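Local coordinates for protein RhCC (Rhodococcus jostii, PDB 4U5R) that is an unusual cofactor-independent oxygenase of the tautomerase superfamily that can also bind magnesium, at residues D45-K48 / E49-Y52; P120-P123 / E124-M127. The protein carries 1 engineered substitution. All blocks are in the same frame, centred on the assembly; numbering follows the deposited sequence.

How the interactions relate
From the N terminus, the chain reaches interaction 1 first. There strand 40-46 ends, and residues 47-50 loop round from it into strand 51-53, which meets a second subunit. The chain then runs through the rest of the four-stranded sheet and past strand 113-115. Interaction 2 closes the tight turn from Pro122 to Ser125, within residues 120-127, where a proline-rich loop leads into helix 126-134. The two contacts lie in series, so they neither nest nor cross. The nearest atoms of interaction 1 and interaction 2 are about 27 Å apart. The two sit on opposite sides of the chain's centre. Interaction 1 belongs to the subunit interface, interaction 2 to the C-terminal helices.

Interaction 1 (D45-K48 / E49-Y52); sequences DMPK and ETMY
Pro47 O receives two bonds in this turn. Thr50 OG1 donates to it at 2.5 Å, a short bond that lies in the carbonyl plane and on a lone pair, with a C=O...donor angle of 143°. Water 1 also donates to Pro47 O, at 3.2 Å. The same water accepts from Met51 N at 2.9 Å, so it bridges the two arms of the turn. The hydroxyl of Thr50 reaches the carbonyl because chi1 of 64° tucks OG1 back over its own backbone, flanked by N and C. Thr50 CG2 comes up to the proline ring at Pro47 CB, 3.9 Å away.

Met46 covers the other side of the hydroxyl. Its chain folds at both of its last two torsions, and the methyl CE curls back to 3.4 Å from Thr50 OG1. Met51 runs roughly perpendicular to Met46, with Met46 CB 3.6 Å from Met51 CG and the sulfur SD of Met51 next to Met46 CG. Phe6 packs on both methionines. Glu49 takes a left-handed backbone conformation, and its O accepts a bond from Lys17 of a second subunit. Met51 and Tyr52 continue into an antiparallel ladder with a strand of that subunit. A short strand that extends a neighbour's sheet is a feature of trimers in the tautomerase superfamily.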
# COMPACT_ATOMS: atom_id res chain seq x y z
N ASP B 45 4.20 -4.74 -14.32
CA ASP B 45 5.42 -4.66 -15.11
C ASP B 45 6.07 -3.30 -14.94
O ASP B 45 5.43 -2.26 -15.14
CB ASP B 45 5.11 -4.94 -16.59
CG ASP B 45 5.29 -6.40 -16.96
OD1 ASP B 45 5.64 -7.21 -16.08
OD2 ASP B 45 5.09 -6.74 -18.14
N MET B 46 7.34 -3.30 -14.55
CA MET B 46 8.09 -2.07 -14.39
C MET B 46 9.10 -1.91 -15.51
O MET B 46 9.97 -2.77 -15.69
CB MET B 46 8.82 -2.04 -13.05
CG MET B 46 7.91 -2.18 -11.85
SD MET B 46 6.76 -0.79 -11.66
CE MET B 46 7.85 0.57 -11.25
N PRO B 47 8.98 -0.82 -16.28
CA PRO B 47 9.98 -0.51 -17.31
C PRO B 47 11.38 -0.36 -16.74
O PRO B 47 11.54 -0.07 -15.55
CB PRO B 47 9.48 0.83 -17.88
CG PRO B 47 8.02 0.85 -17.61
CD PRO B 47 7.84 0.11 -16.31
N LYS B 48 12.40 -0.58 -17.58
CA LYS B 48 13.78 -0.30 -17.18
C LYS B 48 13.90 1.13 -16.64
O LYS B 48 13.15 2.03 -17.04
CB LYS B 48 14.74 -0.51 -18.35
CG LYS B 48 14.89 -1.97 -18.77
CD LYS B 48 16.11 -2.15 -19.66
CE LYS B 48 16.24 -3.58 -20.17
NZ LYS B 48 15.20 -3.89 -21.19
N GLU B 49 14.83 1.31 -15.69
CA GLU B 49 15.07 2.60 -15.03
C GLU B 49 13.84 3.13 -14.30
O GLU B 49 13.59 4.34 -14.28
CB GLU B 49 15.58 3.64 -16.04
CG GLU B 49 16.67 3.13 -16.97
CD GLU B 49 17.84 2.52 -16.22
OE1 GLU B 49 18.50 3.24 -15.45
OE2 GLU B 49 18.10 1.31 -16.42
N THR B 50 13.07 2.24 -13.68
CA THR B 50 11.99 2.68 -12.80
C THR B 50 12.07 2.07 -11.39
O THR B 50 11.47 2.60 -10.47
CB THR B 50 10.59 2.37 -13.40
OG1 THR B 50 10.38 0.96 -13.53
CG2 THR B 50 10.43 3.04 -14.76
N MET B 51 12.81 0.97 -11.23
CA MET B 51 12.99 0.36 -9.91
C MET B 51 14.41 0.63 -9.46
O MET B 51 15.35 0.10 -10.05
CB MET B 51 12.72 -1.15 -9.94
CG MET B 51 11.36 -1.58 -10.48
SD MET B 51 11.06 -3.37 -10.46
CE MET B 51 10.65 -3.67 -8.73
N TYR B 52 14.56 1.44 -8.41
CA TYR B 52 15.88 1.83 -7.92
C TYR B 52 16.14 1.21 -6.56
O TYR B 52 15.40 1.43 -5.61
CB TYR B 52 16.00 3.36 -7.87
CG TYR B 52 16.19 3.94 -9.25
CD1 TYR B 52 15.13 3.97 -10.14
CD2 TYR B 52 17.43 4.37 -9.69
CE1 TYR B 52 15.28 4.44 -11.42
CE2 TYR B 52 17.60 4.85 -10.98
CZ TYR B 52 16.52 4.87 -11.84
OH TYR B 52 16.65 5.35 -13.13
O HOH W 1 13.79 -0.69 -13.36

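Interaction 2 (P120-P123 / E124-M127); sequences PPPP and ESDM
Glu124 follows Pro123 at the bend of the chain. It is the third residue of a type II beta turn that runs from Pro122 to Ser125. Its positive phi of 65° fits that place. The carboxylate leads away from the prolines. The backbone N of Glu124 is hydrogen-bonded to Glu128 OE1.

Ser125 closes the turn twice. Its backbone N donates to Pro122 O at 3.2 Å, from above the carbonyl plane. Its hydroxyl OG donates to the same Pro122 O at 2.7 Å and is tilted only 17° from that plane. Two donors from one residue thus share one carbonyl oxygen. With chi1 at 69°, the hydroxyl swings in toward the turn, which leaves Ser125 OG 3.6 Å from Pro122 CD. Ser125 is also the N-cap of helix 126-134, since OG accepts from Glu128 N. If an alanine stood here, the N-H bond of the turn could remain, but Glu128 N would probably lose its cap and Pro122 O its second donor.

Met127 lies in the first turn of the helix and returns to the prolines. Met127 CB is 3.6 Å from Pro121 CB, and Met127 CG lies 3.7 Å from that same atom. The methionine stands nearly square to the proline side chain. Beyond CG it bends twice and its end leads away.

The turn packs against two helices. Pro121 rests on Trp131 of helix 126-134 and on Tyr38 and Tyr140 from loops. Helix 142-150 also packs against the turn: Lys146 meets Pro122, Ala149 meets Ser125 and Ser145 meets Met127. The whole turn follows strand 113-115 in the chain and leads straight into helix 126-134.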
# COMPACT_ATOMS: atom_id res chain seq x y z
N PRO B 120 -17.86 -9.75 3.98
CA PRO B 120 -17.43 -11.15 4.03
C PRO B 120 -17.86 -11.83 5.33
O PRO B 120 -17.92 -11.18 6.38
CB PRO B 120 -15.90 -11.04 3.92
CG PRO B 120 -15.70 -9.75 3.17
CD PRO B 120 -16.73 -8.83 3.74
N PRO B 121 -18.18 -13.13 5.26
CA PRO B 121 -18.70 -13.82 6.45
C PRO B 121 -17.62 -14.09 7.50
O PRO B 121 -16.44 -13.95 7.20
CB PRO B 121 -19.26 -15.13 5.88
CG PRO B 121 -18.53 -15.31 4.60
CD PRO B 121 -18.31 -13.94 4.05
N PRO B 122 -18.02 -14.45 8.73
CA PRO B 122 -17.00 -14.69 9.75
C PRO B 122 -16.08 -15.86 9.39
O PRO B 122 -16.51 -16.79 8.71
CB PRO B 122 -17.83 -15.02 11.00
CG PRO B 122 -19.17 -14.41 10.74
CD PRO B 122 -19.39 -14.59 9.27
N PRO B 123 -14.83 -15.80 9.85
CA PRO B 123 -13.87 -16.89 9.69
C PRO B 123 -14.42 -18.21 10.21
O PRO B 123 -14.99 -18.24 11.30
CB PRO B 123 -12.66 -16.43 10.51
CG PRO B 123 -12.77 -14.94 10.53
CD PRO B 123 -14.25 -14.66 10.59
N GLU B 124 -14.28 -19.26 9.40
CA GLU B 124 -14.68 -20.63 9.76
C GLU B 124 -16.19 -20.79 9.96
O GLU B 124 -16.65 -21.78 10.53
CB GLU B 124 -13.93 -21.08 11.02
CG GLU B 124 -12.42 -21.08 10.85
CD GLU B 124 -11.67 -21.31 12.16
OE1 GLU B 124 -12.31 -21.73 13.15
OE2 GLU B 124 -10.45 -21.06 12.19
N SER B 125 -16.97 -19.83 9.47
CA SER B 125 -18.43 -19.93 9.50
C SER B 125 -18.97 -20.77 8.34
O SER B 125 -18.28 -21.00 7.35
CB SER B 125 -19.08 -18.55 9.45
OG SER B 125 -18.87 -17.96 8.17
N ASP B 126 -20.21 -21.22 8.48
CA ASP B 126 -20.86 -21.96 7.41
C ASP B 126 -20.95 -21.12 6.14
O ASP B 126 -20.72 -21.63 5.05
CB ASP B 126 -22.26 -22.42 7.85
CG ASP B 126 -22.20 -23.50 8.91
OD1 ASP B 126 -21.23 -24.29 8.92
OD2 ASP B 126 -23.12 -23.57 9.74
N MET B 127 -21.25 -19.84 6.26
CA MET B 127 -21.32 -19.00 5.07
C MET B 127 -19.94 -18.86 4.41
O MET B 127 -19.85 -18.84 3.18
CB MET B 127 -21.88 -17.62 5.40
CG MET B 127 -22.12 -16.72 4.18
SD MET B 127 -23.17 -17.39 2.87
CE MET B 127 -24.63 -17.85 3.80